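Local atomic coordinates of beta-glucuronidase (Dictyoglomus thermophilum, PDB entry 6XXW), a protein that probably hydrolyses beta-D-glucuronides, releasing glucuronic acid, as a retaining glycoside hydrolase of family 2. Residues 343-353 with 398-408. Sequence-based numbering, arbitrary orientation.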
ATOM      1  N   PRO A 343       5.566  29.541  14.614  1.00 19.40           N
ATOM      2  CA  PRO A 343       4.850  29.359  15.876  1.00 16.91           C
ATOM      3  C   PRO A 343       3.613  28.506  15.647  1.00 15.36           C
ATOM      4  O   PRO A 343       2.930  28.628  14.623  1.00 18.36           O
ATOM      5  CB  PRO A 343       4.492  30.793  16.296  1.00 18.67           C
ATOM      6  CG  PRO A 343       5.535  31.652  15.584  1.00 20.01           C
ATOM      7  CD  PRO A 343       5.745  30.967  14.271  1.00 16.74           C
ATOM      8  N   TYR A 344       3.342  27.619  16.594  1.00 17.94           N
ATOM      9  CA  TYR A 344       2.144  26.804  16.508  1.00 19.99           C
ATOM     10  C   TYR A 344       0.989  27.512  17.219  1.00 20.08           C
ATOM     11  O   TYR A 344       1.134  28.596  17.795  1.00 17.72           O
ATOM     12  CB  TYR A 344       2.381  25.405  17.087  1.00 18.55           C
ATOM     13  CG  TYR A 344       3.264  24.493  16.245  1.00 19.16           C
ATOM     14  CD1 TYR A 344       3.797  24.917  15.023  1.00 15.99           C
ATOM     15  CD2 TYR A 344       3.560  23.194  16.679  1.00 18.71           C
ATOM     16  CE1 TYR A 344       4.629  24.059  14.256  1.00 17.88           C
ATOM     17  CE2 TYR A 344       4.374  22.346  15.930  1.00 20.62           C
ATOM     18  CZ  TYR A 344       4.903  22.782  14.720  1.00 16.54           C
ATOM     19  OH  TYR A 344       5.711  21.912  14.011  1.00 19.71           O
ATOM     20  N   SER A 345      -0.187  26.901  17.149  1.00 16.69           N
ATOM     21  CA  SER A 345      -1.330  27.423  17.878  1.00 22.10           C
ATOM     22  C   SER A 345      -1.045  27.426  19.375  1.00 18.34           C
ATOM     23  O   SER A 345      -0.345  26.550  19.898  1.00 16.70           O
ATOM     24  CB  SER A 345      -2.563  26.576  17.588  1.00 23.01           C
ATOM     25  OG  SER A 345      -2.386  25.279  18.123  1.00 24.04           O
ATOM     26  N   GLU A 346      -1.609  28.428  20.064  1.00 19.12           N
ATOM     27  CA  GLU A 346      -1.513  28.485  21.521  1.00 22.42           C
ATOM     28  C   GLU A 346      -2.040  27.209  22.154  1.00 22.38           C
ATOM     29  O   GLU A 346      -1.504  26.741  23.171  1.00 19.12           O
ATOM     30  CB  GLU A 346      -2.285  29.700  22.047  1.00 25.45           C
ATOM     31  CG  GLU A 346      -1.904  31.013  21.360  1.00 27.04           C
ATOM     32  CD  GLU A 346      -2.927  31.513  20.336  1.00 33.18           C
ATOM     33  OE1 GLU A 346      -3.185  30.802  19.327  1.00 27.92           O
ATOM     34  OE2 GLU A 346      -3.447  32.644  20.531  1.00 32.01           O
ATOM     35  N   GLU A 347      -3.093  26.635  21.559  1.00 18.31           N
ATOM     36  CA  GLU A 347      -3.666  25.382  22.037  1.00 19.00           C
ATOM     37  C   GLU A 347      -2.602  24.304  22.192  1.00 20.65           C
ATOM     38  O   GLU A 347      -2.583  23.576  23.190  1.00 19.04           O
ATOM     39  CB  GLU A 347      -4.764  24.932  21.065  1.00 24.28           C
ATOM     40  CG  GLU A 347      -6.100  25.682  21.208  1.00 26.55           C
ATOM     41  CD  GLU A 347      -6.160  27.019  20.456  1.00 34.66           C
ATOM     42  OE1 GLU A 347      -5.156  27.430  19.826  1.00 22.65           O
ATOM     43  OE2 GLU A 347      -7.233  27.665  20.501  1.00 37.38           O
ATOM     44  N   ILE A 348      -1.680  24.200  21.231  1.00 17.91           N
ATOM     45  CA  ILE A 348      -0.661  23.160  21.332  1.00 19.00           C
ATOM     46  C   ILE A 348       0.288  23.433  22.506  1.00 20.98           C
ATOM     47  O   ILE A 348       0.734  22.500  23.191  1.00 17.01           O
ATOM     48  CB  ILE A 348       0.085  23.021  19.994  1.00 19.08           C
ATOM     49  CG1 ILE A 348      -0.783  22.213  19.021  1.00 18.89           C
ATOM     50  CG2 ILE A 348       1.461  22.343  20.195  1.00 21.13           C
ATOM     51  CD1 ILE A 348      -0.209  22.171  17.599  1.00 25.67           C
ATOM     52  N   LEU A 349       0.584  24.706  22.785  1.00 15.86           N
ATOM     53  CA  LEU A 349       1.471  25.011  23.910  1.00 17.15           C
ATOM     54  C   LEU A 349       0.794  24.752  25.259  1.00 18.06           C
ATOM     55  O   LEU A 349       1.454  24.295  26.205  1.00 20.03           O
ATOM     56  CB  LEU A 349       1.968  26.460  23.825  1.00 18.69           C
ATOM     57  CG  LEU A 349       2.853  26.744  22.611  1.00 21.43           C
ATOM     58  CD1 LEU A 349       3.440  28.128  22.718  1.00 22.48           C
ATOM     59  CD2 LEU A 349       3.972  25.721  22.505  1.00 20.47           C
ATOM     60  N   PHE A 350      -0.511  25.039  25.377  1.00 16.57           N
ATOM     61  CA  PHE A 350      -1.219  24.691  26.610  1.00 16.94           C
ATOM     62  C   PHE A 350      -1.202  23.186  26.835  1.00 19.71           C
ATOM     63  O   PHE A 350      -1.055  22.720  27.972  1.00 18.38           O
ATOM     64  CB  PHE A 350      -2.659  25.201  26.579  1.00 20.14           C
ATOM     65  CG  PHE A 350      -2.788  26.668  26.862  1.00 23.43           C
ATOM     66  CD1 PHE A 350      -2.626  27.159  28.152  1.00 23.93           C
ATOM     67  CD2 PHE A 350      -3.062  27.562  25.836  1.00 21.71           C
ATOM     68  CE1 PHE A 350      -2.740  28.524  28.414  1.00 21.87           C
ATOM     69  CE2 PHE A 350      -3.168  28.922  26.089  1.00 21.87           C
ATOM     70  CZ  PHE A 350      -3.007  29.400  27.381  1.00 23.74           C
ATOM     71  N   LEU A 351      -1.342  22.406  25.755  1.00 17.56           N
ATOM     72  CA  LEU A 351      -1.241  20.957  25.873  1.00 16.69           C
ATOM     73  C   LEU A 351       0.175  20.528  26.243  1.00 17.49           C
ATOM     74  O   LEU A 351       0.357  19.637  27.081  1.00 19.32           O
ATOM     75  CB  LEU A 351      -1.691  20.291  24.571  1.00 17.47           C
ATOM     76  CG  LEU A 351      -3.188  20.379  24.250  1.00 20.97           C
ATOM     77  CD1 LEU A 351      -3.475  19.785  22.862  1.00 21.09           C
ATOM     78  CD2 LEU A 351      -3.965  19.641  25.334  1.00 19.44           C
ATOM     79  N   ALA A 352       1.198  21.144  25.638  1.00 17.81           N
ATOM     80  CA  ALA A 352       2.555  20.778  26.023  1.00 16.69           C
ATOM     81  C   ALA A 352       2.795  21.071  27.503  1.00 21.83           C
ATOM     82  O   ALA A 352       3.481  20.295  28.190  1.00 16.53           O
ATOM     83  CB  ALA A 352       3.572  21.487  25.138  1.00 15.98           C
ATOM     84  N   ASP A 353       2.196  22.158  28.020  1.00 17.20           N
ATOM     85  CA  ASP A 353       2.240  22.447  29.457  1.00 18.23           C
ATOM     86  C   ASP A 353       1.622  21.309  30.270  1.00 21.57           C
ATOM     87  O   ASP A 353       2.164  20.903  31.307  1.00 19.97           O
ATOM     88  CB  ASP A 353       1.493  23.755  29.787  1.00 16.28           C
ATOM     89  CG  ASP A 353       2.103  25.018  29.138  1.00 22.21           C
ATOM     90  OD1 ASP A 353       3.283  25.025  28.677  1.00 21.84           O
ATOM     91  OD2 ASP A 353       1.368  26.047  29.118  1.00 20.26           O
ATOM     92  N   LEU A 398       5.776  36.974  19.085  1.00 19.42           N
ATOM     93  CA  LEU A 398       5.859  35.582  19.509  1.00 18.27           C
ATOM     94  C   LEU A 398       6.163  35.484  20.996  1.00 19.31           C
ATOM     95  O   LEU A 398       5.508  34.739  21.730  1.00 19.14           O
ATOM     96  CB  LEU A 398       6.929  34.872  18.683  1.00 20.15           C
ATOM     97  CG  LEU A 398       7.350  33.467  19.100  1.00 20.20           C
ATOM     98  CD1 LEU A 398       6.167  32.508  19.058  1.00 18.96           C
ATOM     99  CD2 LEU A 398       8.484  32.984  18.198  1.00 18.10           C
ATOM    100  N   ILE A 399       7.148  36.246  21.462  1.00 18.39           N
ATOM    101  CA  ILE A 399       7.467  36.235  22.882  1.00 21.66           C
ATOM    102  C   ILE A 399       6.313  36.812  23.696  1.00 20.27           C
ATOM    103  O   ILE A 399       5.987  36.304  24.774  1.00 20.14           O
ATOM    104  CB  ILE A 399       8.797  36.980  23.113  1.00 20.65           C
ATOM    105  CG1 ILE A 399       9.931  36.178  22.452  1.00 25.25           C
ATOM    106  CG2 ILE A 399       9.048  37.204  24.601  1.00 23.42           C
ATOM    107  CD1 ILE A 399      11.275  36.871  22.449  1.00 32.17           C
ATOM    108  N   ALA A 400       5.653  37.863  23.190  1.00 23.05           N
ATOM    109  CA  ALA A 400       4.508  38.411  23.915  1.00 18.72           C
ATOM    110  C   ALA A 400       3.400  37.373  24.057  1.00 20.17           C
ATOM    111  O   ALA A 400       2.706  37.323  25.082  1.00 19.60           O
ATOM    112  CB  ALA A 400       3.981  39.670  23.214  1.00 22.24           C
ATOM    113  N   ARG A 401       3.216  36.528  23.040  1.00 16.64           N
ATOM    114  CA  ARG A 401       2.154  35.532  23.131  1.00 18.83           C
ATOM    115  C   ARG A 401       2.520  34.413  24.097  1.00 19.70           C
ATOM    116  O   ARG A 401       1.682  33.987  24.898  1.00 19.70           O
ATOM    117  CB  ARG A 401       1.840  34.949  21.756  1.00 19.13           C
ATOM    118  CG  ARG A 401       0.521  34.178  21.720  1.00 18.64           C
ATOM    119  CD  ARG A 401       0.397  33.365  20.443  1.00 18.77           C
ATOM    120  NE  ARG A 401       1.316  32.225  20.428  1.00 21.95           N
ATOM    121  CZ  ARG A 401       1.371  31.318  19.460  1.00 20.27           C
ATOM    122  NH1 ARG A 401       0.541  31.392  18.422  1.00 19.93           N
ATOM    123  NH2 ARG A 401       2.256  30.334  19.533  1.00 19.38           N
ATOM    124  N   ASP A 402       3.763  33.927  24.044  1.00 15.45           N
ATOM    125  CA  ASP A 402       4.100  32.640  24.644  1.00 19.39           C
ATOM    126  C   ASP A 402       5.032  32.731  25.844  1.00 20.32           C
ATOM    127  O   ASP A 402       5.404  31.685  26.396  1.00 20.09           O
ATOM    128  CB  ASP A 402       4.700  31.723  23.570  1.00 17.05           C
ATOM    129  CG  ASP A 402       3.683  31.372  22.499  1.00 24.17           C
ATOM    130  OD1 ASP A 402       2.477  31.590  22.742  1.00 19.70           O
ATOM    131  OD2 ASP A 402       4.060  30.888  21.419  1.00 27.09           O
ATOM    132  N   LYS A 403       5.368  33.945  26.300  1.00 19.29           N
ATOM    133  CA  LYS A 403       6.359  34.124  27.360  1.00 18.72           C
ATOM    134  C   LYS A 403       6.016  33.398  28.657  1.00 15.69           C
ATOM    135  O   LYS A 403       6.930  33.114  29.440  1.00 20.00           O
ATOM    136  CB  LYS A 403       6.541  35.621  27.676  1.00 16.82           C
ATOM    137  CG  LYS A 403       5.203  36.327  28.020  1.00 18.92           C
ATOM    138  CD  LYS A 403       5.381  37.798  28.315  1.00 26.00           C
ATOM    139  CE  LYS A 403       4.043  38.479  28.630  1.00 23.14           C
ATOM    140  NZ  LYS A 403       3.239  38.844  27.428  1.00 36.16           N
ATOM    141  N   ASN A 404       4.739  33.096  28.917  1.00 17.12           N
ATOM    142  CA  ASN A 404       4.329  32.493  30.190  1.00 17.68           C
ATOM    143  C   ASN A 404       4.092  30.976  30.124  1.00 23.39           C
ATOM    144  O   ASN A 404       3.647  30.390  31.119  1.00 19.85           O
ATOM    145  CB  ASN A 404       3.075  33.194  30.720  1.00 22.23           C
ATOM    146  CG  ASN A 404       3.339  34.655  31.034  1.00 18.58           C
ATOM    147  OD1 ASN A 404       4.430  34.998  31.468  1.00 18.61           O
ATOM    148  ND2 ASN A 404       2.359  35.518  30.779  1.00 21.86           N
ATOM    149  N   HIS A 405       4.401  30.321  29.005  1.00 21.50           N
ATOM    150  CA  HIS A 405       4.242  28.871  28.921  1.00 19.63           C
ATOM    151  C   HIS A 405       5.483  28.185  29.481  1.00 20.17           C
ATOM    152  O   HIS A 405       6.593  28.432  28.984  1.00 19.49           O
ATOM    153  CB  HIS A 405       4.014  28.428  27.480  1.00 20.27           C
ATOM    154  CG  HIS A 405       2.636  28.707  26.972  1.00 20.11           C
ATOM    155  ND1 HIS A 405       1.532  27.988  27.383  1.00 22.46           N
ATOM    156  CD2 HIS A 405       2.178  29.629  26.092  1.00 23.56           C
ATOM    157  CE1 HIS A 405       0.453  28.453  26.777  1.00 21.53           C
ATOM    158  NE2 HIS A 405       0.819  29.449  25.988  1.00 25.69           N
ATOM    159  N   PRO A 406       5.354  27.320  30.487  1.00 19.91           N
ATOM    160  CA  PRO A 406       6.535  26.570  30.949  1.00 19.46           C
ATOM    161  C   PRO A 406       7.115  25.645  29.883  1.00 16.94           C
ATOM    162  O   PRO A 406       8.326  25.386  29.889  1.00 15.91           O
ATOM    163  CB  PRO A 406       6.000  25.784  32.164  1.00 15.52           C
ATOM    164  CG  PRO A 406       4.519  25.643  31.907  1.00 22.52           C
ATOM    165  CD  PRO A 406       4.110  26.914  31.174  1.00 18.04           C
ATOM    166  N   SER A 407       6.289  25.176  28.948  1.00 15.73           N
ATOM    167  CA  SER A 407       6.743  24.196  27.965  1.00 14.02           C
ATOM    168  C   SER A 407       7.744  24.787  26.976  1.00 15.76           C
ATOM    169  O   SER A 407       8.617  24.057  26.485  1.00 16.89           O
ATOM    170  CB  SER A 407       5.542  23.611  27.214  1.00 19.28           C
ATOM    171  OG  SER A 407       4.867  24.612  26.446  1.00 19.58           O
ATOM    172  N   VAL A 408       7.640  26.082  26.653  1.00 18.57           N
ATOM    173  CA  VAL A 408       8.633  26.694  25.774  1.00 15.77           C
ATOM    174  C   VAL A 408       9.932  26.875  26.554  1.00 17.19           C
ATOM    175  O   VAL A 408       9.983  27.610  27.551  1.00 16.30           O
ATOM    176  CB  VAL A 408       8.149  28.041  25.216  1.00 16.67           C
ATOM    177  CG1 VAL A 408       9.257  28.662  24.324  1.00 15.89           C
ATOM    178  CG2 VAL A 408       6.847  27.912  24.452  1.00 15.23           C
TER
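Arg-401 reaches from helix 385-402 to the loop before helix 346-355, where NH2 donates to Tyr-344 O at 2.7 Å and NH1 adds a weak second bond. A bend at chi3 (71°) turns the guanidinium back side-on to Asp-402 in a salt bridge, NE binding OD1 and NH2 binding OD2, while Glu-346 CG lies over one face. An alanine in place of Arg-401 would probably leave Tyr-344 O without these donors and the Asp-402 carboxylate without its counter-charge, free to turn. Leu-349 CB sits over the face of the His-405 ring, 3.7 Å from the centroid. His-405 CE1 points into the centre of the Phe-350 ring in an edge-to-face pair with planes at 79°. His-405 ND1 gives Asp-353 OD2 a short, nearly straight bond of 2.6 Å. The other oxygen, Asp-353 OD1, accepts from Ser-407 N and OG on opposite faces of the carboxylate. Leu-349 CD1 touches the Asp-402 carboxylate, 3.1 Å from OD2, and also meets Val-408 CG2. Within the TIM barrel, the contact joins helix 346-355 to the C-terminal part of helix 385-402 and the turn and loop that follow. That loop leads into strand 408-415, parallel to its neighbour 358-362, whose Glu-361 makes a further salt bridge with Arg-401.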